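Local coordinates for macrolide export ATP-binding/permease protein MacB (Actinobacillus actinomycetemcomitans, PDB 3FTJ) that probably serves as the inner-membrane ABC transporter of the tripartite MacAB-TdeA efflux system that confers macrolide resistance, and is represented here by its periplasmic region, at residues Y81-L95 against K132-Q144. Sequence-based numbering, arbitrary orientation.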
ATOM      1  N   TYR A  81      -3.571  -5.223  -3.162  1.00 23.68           N
ATOM      2  CA  TYR A  81      -3.331  -3.785  -3.224  1.00 25.58           C
ATOM      3  C   TYR A  81      -4.058  -3.109  -4.387  1.00 26.07           C
ATOM      4  O   TYR A  81      -4.691  -2.071  -4.210  1.00 27.75           O
ATOM      5  CB  TYR A  81      -1.833  -3.466  -3.288  1.00 25.13           C
ATOM      6  CG  TYR A  81      -1.549  -1.981  -3.363  1.00 24.31           C
ATOM      7  CD1 TYR A  81      -1.406  -1.350  -4.581  1.00 25.18           C
ATOM      8  CD2 TYR A  81      -1.447  -1.211  -2.208  1.00 25.88           C
ATOM      9  CE1 TYR A  81      -1.157   0.009  -4.661  1.00 29.40           C
ATOM     10  CE2 TYR A  81      -1.194   0.148  -2.276  1.00 29.94           C
ATOM     11  CZ  TYR A  81      -1.053   0.753  -3.509  1.00 31.00           C
ATOM     12  OH  TYR A  81      -0.807   2.105  -3.603  1.00 33.65           O
ATOM     13  N   PHE A  82      -3.969  -3.691  -5.575  1.00 23.18           N
ATOM     14  CA  PHE A  82      -4.509  -3.036  -6.763  1.00 29.69           C
ATOM     15  C   PHE A  82      -6.027  -2.925  -6.719  1.00 31.65           C
ATOM     16  O   PHE A  82      -6.596  -1.906  -7.113  1.00 32.52           O
ATOM     17  CB  PHE A  82      -4.046  -3.759  -8.025  1.00 30.03           C
ATOM     18  CG  PHE A  82      -2.559  -3.929  -8.095  1.00 24.59           C
ATOM     19  CD1 PHE A  82      -1.750  -2.871  -8.467  1.00 26.59           C
ATOM     20  CD2 PHE A  82      -1.973  -5.134  -7.757  1.00 24.40           C
ATOM     21  CE1 PHE A  82      -0.374  -3.020  -8.528  1.00 26.28           C
ATOM     22  CE2 PHE A  82      -0.602  -5.285  -7.815  1.00 26.63           C
ATOM     23  CZ  PHE A  82       0.197  -4.222  -8.197  1.00 20.54           C
ATOM     24  N   ASP A  83      -6.675  -3.971  -6.222  1.00 27.96           N
ATOM     25  CA  ASP A  83      -8.123  -3.978  -6.102  1.00 32.86           C
ATOM     26  C   ASP A  83      -8.623  -2.922  -5.114  1.00 30.83           C
ATOM     27  O   ASP A  83      -9.523  -2.143  -5.424  1.00 34.01           O
ATOM     28  CB  ASP A  83      -8.612  -5.368  -5.681  1.00 36.65           C
ATOM     29  CG  ASP A  83     -10.128  -5.431  -5.527  1.00 39.66           C
ATOM     30  OD1 ASP A  83     -10.838  -4.821  -6.364  1.00 39.42           O
ATOM     31  OD2 ASP A  83     -10.600  -6.087  -4.570  1.00 37.94           O
ATOM     32  N   VAL A  84      -8.029  -2.894  -3.928  1.00 32.52           N
ATOM     33  CA  VAL A  84      -8.491  -2.005  -2.869  1.00 31.91           C
ATOM     34  C   VAL A  84      -8.184  -0.540  -3.168  1.00 32.49           C
ATOM     35  O   VAL A  84      -8.873   0.360  -2.691  1.00 34.59           O
ATOM     36  CB  VAL A  84      -7.886  -2.404  -1.510  1.00 31.74           C
ATOM     37  CG1 VAL A  84      -8.292  -1.417  -0.434  1.00 38.72           C
ATOM     38  CG2 VAL A  84      -8.327  -3.809  -1.139  1.00 32.31           C
ATOM     39  N   GLU A  85      -7.157  -0.299  -3.973  1.00 32.11           N
ATOM     40  CA  GLU A  85      -6.793   1.074  -4.315  1.00 35.29           C
ATOM     41  C   GLU A  85      -7.471   1.526  -5.603  1.00 34.12           C
ATOM     42  O   GLU A  85      -7.354   2.685  -6.004  1.00 36.70           O
ATOM     43  CB  GLU A  85      -5.276   1.211  -4.438  1.00 35.12           C
ATOM     44  CG  GLU A  85      -4.540   1.062  -3.121  1.00 35.85           C
ATOM     45  CD  GLU A  85      -4.637   2.305  -2.264  1.00 39.32           C
ATOM     46  OE1 GLU A  85      -4.393   2.197  -1.047  1.00 46.20           O
ATOM     47  OE2 GLU A  85      -4.956   3.391  -2.805  1.00 38.18           O
ATOM     48  N   GLY A  86      -8.168   0.602  -6.252  1.00 30.77           N
ATOM     49  CA  GLY A  86      -8.848   0.891  -7.503  1.00 32.50           C
ATOM     50  C   GLY A  86      -7.931   1.169  -8.679  1.00 36.29           C
ATOM     51  O   GLY A  86      -8.206   2.052  -9.494  1.00 40.74           O
ATOM     52  N   LEU A  87      -6.835   0.422  -8.776  1.00 32.29           N
ATOM     53  CA  LEU A  87      -5.938   0.556  -9.913  1.00 30.52           C
ATOM     54  C   LEU A  87      -6.305  -0.535 -10.906  1.00 34.87           C
ATOM     55  O   LEU A  87      -6.252  -1.716 -10.568  1.00 35.03           O
ATOM     56  CB  LEU A  87      -4.470   0.421  -9.485  1.00 33.72           C
ATOM     57  CG  LEU A  87      -3.828   1.576  -8.708  1.00 33.02           C
ATOM     58  CD1 LEU A  87      -4.653   1.899  -7.494  1.00 38.39           C
ATOM     59  CD2 LEU A  87      -2.409   1.253  -8.286  1.00 31.61           C
ATOM     60  N   LYS A  88      -6.691  -0.137 -12.117  1.00 34.36           N
ATOM     61  CA  LYS A  88      -7.153  -1.081 -13.133  1.00 37.75           C
ATOM     62  C   LYS A  88      -5.989  -1.702 -13.904  1.00 32.43           C
ATOM     63  O   LYS A  88      -5.134  -0.986 -14.411  1.00 32.57           O
ATOM     64  CB  LYS A  88      -8.085  -0.378 -14.127  1.00 39.39           C
ATOM     65  CG  LYS A  88      -9.280   0.340 -13.494  1.00 48.77           C
ATOM     66  CD  LYS A  88     -10.246   0.892 -14.554  1.00 53.45           C
ATOM     67  CE  LYS A  88     -10.065   2.394 -14.811  1.00 53.39           C
ATOM     68  NZ  LYS A  88      -8.773   2.737 -15.480  1.00 52.11           N
ATOM     69  N   LEU A  89      -5.962  -3.028 -14.006  1.00 32.51           N
ATOM     70  CA  LEU A  89      -4.978  -3.680 -14.867  1.00 33.16           C
ATOM     71  C   LEU A  89      -5.193  -3.211 -16.304  1.00 34.23           C
ATOM     72  O   LEU A  89      -6.301  -3.294 -16.827  1.00 35.10           O
ATOM     73  CB  LEU A  89      -5.086  -5.205 -14.779  1.00 26.80           C
ATOM     74  CG  LEU A  89      -4.146  -6.030 -15.677  1.00 29.61           C
ATOM     75  CD1 LEU A  89      -2.683  -5.756 -15.366  1.00 28.07           C
ATOM     76  CD2 LEU A  89      -4.430  -7.516 -15.546  1.00 30.86           C
ATOM     77  N   LYS A  90      -4.135  -2.707 -16.930  1.00 29.64           N
ATOM     78  CA  LYS A  90      -4.210  -2.206 -18.296  1.00 28.43           C
ATOM     79  C   LYS A  90      -3.481  -3.123 -19.262  1.00 34.96           C
ATOM     80  O   LYS A  90      -3.761  -3.110 -20.459  1.00 37.89           O
ATOM     81  CB  LYS A  90      -3.610  -0.800 -18.395  1.00 32.10           C
ATOM     82  CG  LYS A  90      -4.414   0.274 -17.677  1.00 37.78           C
ATOM     83  CD  LYS A  90      -5.859   0.292 -18.169  1.00 41.20           C
ATOM     84  CE  LYS A  90      -6.739   1.177 -17.302  1.00 44.98           C
ATOM     85  NZ  LYS A  90      -8.185   1.042 -17.656  1.00 49.92           N
ATOM     86  N   GLN A  91      -2.544  -3.916 -18.748  1.00 28.48           N
ATOM     87  CA  GLN A  91      -1.700  -4.739 -19.606  1.00 30.71           C
ATOM     88  C   GLN A  91      -0.876  -5.757 -18.805  1.00 30.35           C
ATOM     89  O   GLN A  91      -0.464  -5.486 -17.678  1.00 26.24           O
ATOM     90  CB  GLN A  91      -0.779  -3.836 -20.434  1.00 32.37           C
ATOM     91  CG  GLN A  91       0.141  -4.584 -21.359  1.00 35.75           C
ATOM     92  CD  GLN A  91       1.145  -3.680 -22.040  1.00 40.37           C
ATOM     93  OE1 GLN A  91       1.179  -2.469 -21.801  1.00 40.21           O
ATOM     94  NE2 GLN A  91       1.974  -4.264 -22.896  1.00 42.62           N
ATOM     95  N   GLY A  92      -0.639  -6.928 -19.386  1.00 28.57           N
ATOM     96  CA  GLY A  92       0.097  -7.981 -18.703  1.00 28.50           C
ATOM     97  C   GLY A  92      -0.700  -8.610 -17.577  1.00 29.96           C
ATOM     98  O   GLY A  92      -1.855  -8.994 -17.766  1.00 33.53           O
ATOM     99  N   ARG A  93      -0.090  -8.725 -16.402  1.00 26.20           N
ATOM    100  CA  ARG A  93      -0.752  -9.332 -15.253  1.00 26.27           C
ATOM    101  C   ARG A  93      -0.405  -8.610 -13.945  1.00 30.49           C
ATOM    102  O   ARG A  93       0.540  -7.818 -13.892  1.00 27.43           O
ATOM    103  CB  ARG A  93      -0.372 -10.807 -15.136  1.00 26.68           C
ATOM    104  CG  ARG A  93       1.032 -11.041 -14.576  1.00 27.83           C
ATOM    105  CD  ARG A  93       1.345 -12.521 -14.440  1.00 26.06           C
ATOM    106  NE  ARG A  93       2.694 -12.786 -13.936  1.00 26.04           N
ATOM    107  CZ  ARG A  93       3.033 -12.798 -12.648  1.00 26.32           C
ATOM    108  NH1 ARG A  93       2.124 -12.538 -11.718  1.00 24.70           N
ATOM    109  NH2 ARG A  93       4.286 -13.063 -12.288  1.00 25.44           N
ATOM    110  N   LEU A  94      -1.177  -8.892 -12.898  1.00 26.91           N
ATOM    111  CA  LEU A  94      -0.922  -8.366 -11.561  1.00 27.16           C
ATOM    112  C   LEU A  94      -0.162  -9.394 -10.727  1.00 26.36           C
ATOM    113  O   LEU A  94       0.055 -10.527 -11.172  1.00 28.79           O
ATOM    114  CB  LEU A  94      -2.238  -8.022 -10.854  1.00 26.53           C
ATOM    115  CG  LEU A  94      -3.165  -6.998 -11.511  1.00 28.96           C
ATOM    116  CD1 LEU A  94      -4.369  -6.743 -10.617  1.00 27.42           C
ATOM    117  CD2 LEU A  94      -2.426  -5.701 -11.797  1.00 25.27           C
ATOM    118  N   LEU A  95       0.237  -9.002  -9.518  1.00 23.68           N
ATOM    119  CA  LEU A  95       0.906  -9.927  -8.609  1.00 24.10           C
ATOM    120  C   LEU A  95      -0.043 -11.044  -8.228  1.00 27.22           C
ATOM    121  O   LEU A  95      -1.262 -10.840  -8.167  1.00 25.35           O
ATOM    122  CB  LEU A  95       1.369  -9.233  -7.325  1.00 25.48           C
ATOM    123  CG  LEU A  95       2.517  -8.221  -7.320  1.00 27.22           C
ATOM    124  CD1 LEU A  95       3.747  -8.770  -8.029  1.00 21.93           C
ATOM    125  CD2 LEU A  95       2.077  -6.946  -7.958  1.00 30.90           C
ATOM    126  N   LYS A 132      20.274  -1.095  -7.816  1.00 20.12           N
ATOM    127  CA  LYS A 132      21.131  -2.225  -8.195  1.00 21.54           C
ATOM    128  C   LYS A 132      20.427  -3.589  -8.264  1.00 22.10           C
ATOM    129  O   LYS A 132      21.023  -4.566  -8.705  1.00 21.97           O
ATOM    130  CB  LYS A 132      22.359  -2.312  -7.286  1.00 20.22           C
ATOM    131  CG  LYS A 132      23.262  -1.093  -7.363  1.00 23.78           C
ATOM    132  CD  LYS A 132      24.412  -1.221  -6.385  1.00 25.55           C
ATOM    133  CE  LYS A 132      25.389  -2.286  -6.827  1.00 28.51           C
ATOM    134  NZ  LYS A 132      26.567  -2.323  -5.917  1.00 35.13           N
ATOM    135  N   ARG A 133      19.171  -3.651  -7.834  1.00 20.08           N
ATOM    136  CA  ARG A 133      18.430  -4.909  -7.819  1.00 20.58           C
ATOM    137  C   ARG A 133      17.481  -5.008  -9.019  1.00 21.13           C
ATOM    138  O   ARG A 133      16.612  -4.161  -9.189  1.00 19.26           O
ATOM    139  CB  ARG A 133      17.655  -5.037  -6.504  1.00 21.59           C
ATOM    140  CG  ARG A 133      16.614  -6.145  -6.492  1.00 22.35           C
ATOM    141  CD  ARG A 133      17.228  -7.460  -6.101  1.00 26.20           C
ATOM    142  NE  ARG A 133      17.885  -7.365  -4.801  1.00 32.64           N
ATOM    143  CZ  ARG A 133      18.500  -8.380  -4.205  1.00 31.04           C
ATOM    144  NH1 ARG A 133      18.535  -9.568  -4.792  1.00 33.52           N
ATOM    145  NH2 ARG A 133      19.075  -8.212  -3.025  1.00 26.19           N
ATOM    146  N   PRO A 134      17.651  -6.043  -9.859  1.00 18.89           N
ATOM    147  CA  PRO A 134      16.829  -6.202 -11.062  1.00 18.40           C
ATOM    148  C   PRO A 134      15.436  -6.780 -10.804  1.00 17.86           C
ATOM    149  O   PRO A 134      15.307  -7.791 -10.115  1.00 20.51           O
ATOM    150  CB  PRO A 134      17.664  -7.180 -11.893  1.00 16.56           C
ATOM    151  CG  PRO A 134      18.247  -8.060 -10.868  1.00 22.72           C
ATOM    152  CD  PRO A 134      18.730  -7.044  -9.833  1.00 24.46           C
ATOM    153  N   PHE A 135      14.418  -6.137 -11.371  1.00 16.47           N
ATOM    154  CA  PHE A 135      13.037  -6.606 -11.322  1.00 16.23           C
ATOM    155  C   PHE A 135      12.503  -6.740 -12.735  1.00 20.77           C
ATOM    156  O   PHE A 135      12.792  -5.900 -13.594  1.00 18.18           O
ATOM    157  CB  PHE A 135      12.145  -5.600 -10.594  1.00 16.17           C
ATOM    158  CG  PHE A 135      12.370  -5.538  -9.122  1.00 16.40           C
ATOM    159  CD1 PHE A 135      13.419  -4.803  -8.600  1.00 18.13           C
ATOM    160  CD2 PHE A 135      11.518  -6.195  -8.251  1.00 17.81           C
ATOM    161  CE1 PHE A 135      13.629  -4.743  -7.234  1.00 17.71           C
ATOM    162  CE2 PHE A 135      11.715  -6.124  -6.881  1.00 18.44           C
ATOM    163  CZ  PHE A 135      12.775  -5.403  -6.374  1.00 18.25           C
ATOM    164  N   ARG A 136      11.702  -7.777 -12.967  1.00 15.94           N
ATOM    165  CA  ARG A 136      11.070  -7.973 -14.271  1.00 19.99           C
ATOM    166  C   ARG A 136       9.655  -7.390 -14.302  1.00 17.15           C
ATOM    167  O   ARG A 136       8.836  -7.688 -13.435  1.00 17.84           O
ATOM    168  CB  ARG A 136      11.047  -9.462 -14.631  1.00 20.01           C
ATOM    169  CG  ARG A 136      10.240  -9.788 -15.867  1.00 24.15           C
ATOM    170  CD  ARG A 136      10.459 -11.237 -16.291  1.00 29.35           C
ATOM    171  NE  ARG A 136      10.172 -12.180 -15.211  1.00 35.68           N
ATOM    172  CZ  ARG A 136       8.963 -12.661 -14.942  1.00 36.99           C
ATOM    173  NH1 ARG A 136       7.924 -12.281 -15.676  1.00 41.31           N
ATOM    174  NH2 ARG A 136       8.786 -13.521 -13.945  1.00 36.90           N
ATOM    175  N   VAL A 137       9.379  -6.545 -15.292  1.00 18.04           N
ATOM    176  CA  VAL A 137       8.065  -5.932 -15.450  1.00 18.77           C
ATOM    177  C   VAL A 137       7.024  -6.951 -15.929  1.00 20.25           C
ATOM    178  O   VAL A 137       7.172  -7.545 -16.999  1.00 19.75           O
ATOM    179  CB  VAL A 137       8.122  -4.751 -16.436  1.00 22.30           C
ATOM    180  CG1 VAL A 137       6.747  -4.107 -16.574  1.00 21.41           C
ATOM    181  CG2 VAL A 137       9.142  -3.728 -15.967  1.00 19.91           C
ATOM    182  N   ILE A 138       5.978  -7.159 -15.134  1.00 16.76           N
ATOM    183  CA  ILE A 138       4.985  -8.173 -15.475  1.00 19.88           C
ATOM    184  C   ILE A 138       3.644  -7.564 -15.890  1.00 23.13           C
ATOM    185  O   ILE A 138       2.795  -8.249 -16.462  1.00 21.46           O
ATOM    186  CB  ILE A 138       4.754  -9.192 -14.314  1.00 23.16           C
ATOM    187  CG1 ILE A 138       4.265  -8.485 -13.044  1.00 20.82           C
ATOM    188  CG2 ILE A 138       6.012  -9.988 -14.024  1.00 22.49           C
ATOM    189  CD1 ILE A 138       3.669  -9.443 -12.010  1.00 20.66           C
ATOM    190  N   GLY A 139       3.458  -6.276 -15.620  1.00 21.34           N
ATOM    191  CA  GLY A 139       2.192  -5.641 -15.917  1.00 21.39           C
ATOM    192  C   GLY A 139       2.182  -4.141 -15.704  1.00 26.26           C
ATOM    193  O   GLY A 139       3.189  -3.548 -15.293  1.00 21.74           O
ATOM    194  N   VAL A 140       1.025  -3.540 -15.982  1.00 24.42           N
ATOM    195  CA  VAL A 140       0.822  -2.100 -15.894  1.00 23.04           C
ATOM    196  C   VAL A 140      -0.589  -1.828 -15.394  1.00 30.01           C
ATOM    197  O   VAL A 140      -1.540  -2.457 -15.855  1.00 30.80           O
ATOM    198  CB  VAL A 140       0.965  -1.433 -17.281  1.00 24.46           C
ATOM    199  CG1 VAL A 140       0.781   0.076 -17.178  1.00 27.65           C
ATOM    200  CG2 VAL A 140       2.309  -1.759 -17.888  1.00 24.78           C
ATOM    201  N   VAL A 141      -0.725  -0.900 -14.451  1.00 28.27           N
ATOM    202  CA  VAL A 141      -2.037  -0.513 -13.940  1.00 26.76           C
ATOM    203  C   VAL A 141      -2.280   0.977 -14.157  1.00 30.76           C
ATOM    204  O   VAL A 141      -1.343   1.737 -14.410  1.00 28.46           O
ATOM    205  CB  VAL A 141      -2.180  -0.809 -12.434  1.00 29.82           C
ATOM    206  CG1 VAL A 141      -2.230  -2.310 -12.178  1.00 28.99           C
ATOM    207  CG2 VAL A 141      -1.045  -0.159 -11.648  1.00 23.62           C
ATOM    208  N   SER A 142      -3.538   1.396 -14.073  1.00 29.80           N
ATOM    209  CA  SER A 142      -3.852   2.818 -14.103  1.00 33.97           C
ATOM    210  C   SER A 142      -3.280   3.452 -12.836  1.00 35.47           C
ATOM    211  O   SER A 142      -3.031   2.756 -11.851  1.00 37.23           O
ATOM    212  CB  SER A 142      -5.359   3.028 -14.165  1.00 35.40           C
ATOM    213  OG  SER A 142      -5.977   2.506 -13.004  1.00 34.07           O
ATOM    214  N   ASP A 143      -3.058   4.759 -12.847  1.00 37.50           N
ATOM    215  CA  ASP A 143      -2.419   5.391 -11.694  1.00 44.12           C
ATOM    216  C   ASP A 143      -3.380   6.000 -10.676  1.00 44.41           C
ATOM    217  O   ASP A 143      -4.590   6.051 -10.893  1.00 44.45           O
ATOM    218  CB  ASP A 143      -1.373   6.420 -12.129  1.00 44.13           C
ATOM    219  CG  ASP A 143      -1.713   7.082 -13.435  1.00 44.95           C
ATOM    220  OD1 ASP A 143      -2.905   7.376 -13.656  1.00 47.84           O
ATOM    221  OD2 ASP A 143      -0.783   7.310 -14.236  1.00 44.63           O
ATOM    222  N   GLN A 144      -2.817   6.453  -9.560  1.00 45.41           N
ATOM    223  CA  GLN A 144      -3.591   7.027  -8.470  1.00 43.35           C
ATOM    224  C   GLN A 144      -4.248   8.340  -8.874  1.00 50.24           C
ATOM    225  O   GLN A 144      -3.578   9.365  -8.997  1.00 58.54           O
ATOM    226  CB  GLN A 144      -2.701   7.245  -7.246  1.00 50.84           C
ATOM    227  CG  GLN A 144      -2.211   5.961  -6.589  1.00 49.64           C
ATOM    228  CD  GLN A 144      -3.349   5.094  -6.081  1.00 49.81           C
ATOM    229  OE1 GLN A 144      -4.362   4.917  -6.757  1.00 52.86           O
ATOM    230  NE2 GLN A 144      -3.185   4.541  -4.884  1.00 46.27           N
TER
HETATM  231  O   HOH W   1      -6.761   4.742 -10.404  1.00 42.13           O
HETATM  232  O   HOH W   2       4.953 -12.921 -16.118  1.00 33.74           O
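Val140 O is gripped by two successive amides: Lys90 N at 2.8 Å and nearly straight (169°), and Gln91 N by a weak bond. Two residues facing one, with the antiparallel register slipping by one position, define a classic beta bulge. Val140 N returns a bond to Gln91 O, and Arg93 N reaches Ile138 O at 2.9 Å, extending the pairing past the corner at Gln91. At the other end Ser142 binds Lys88 twice: its N donates to Lys88 O, while its OG accepts from Lys88 N at 2.9 Å. The chi1 of 63° sets that hydroxyl between its own backbone N and carbonyl carbon, turned toward the Lys88 amide.

Ile138 CD1 sits 3.4 Å above the centre of the Arg93 guanidinium, whose NH1 makes a salt bridge with Asp99; water 2, at the group's edge, links Arg93 NE to Arg136 NH1. Val141 CG1 presses on Leu94 CD2 at 3.4 Å, tighter than usual van der Waals contact, and meets the Phe82 ring obliquely; Val141 CG2 lies 3.9 Å from Leu87 CD2. Gln144 NE2 donates to Glu85 OE2 at 3.0 Å, approaching 51° out of the carboxylate plane.

Within the MacB-like periplasmic core domain, the bonds thus tie helix 81-85 and the chain after it to the last residues of strand 133-141 and those that follow. The Asp99 bridge probably offsets the Arg93 charge beside apolar Ile138, whereas Ser142 O, unlike its N and OG, is buried against Leu87 without a partner in the model.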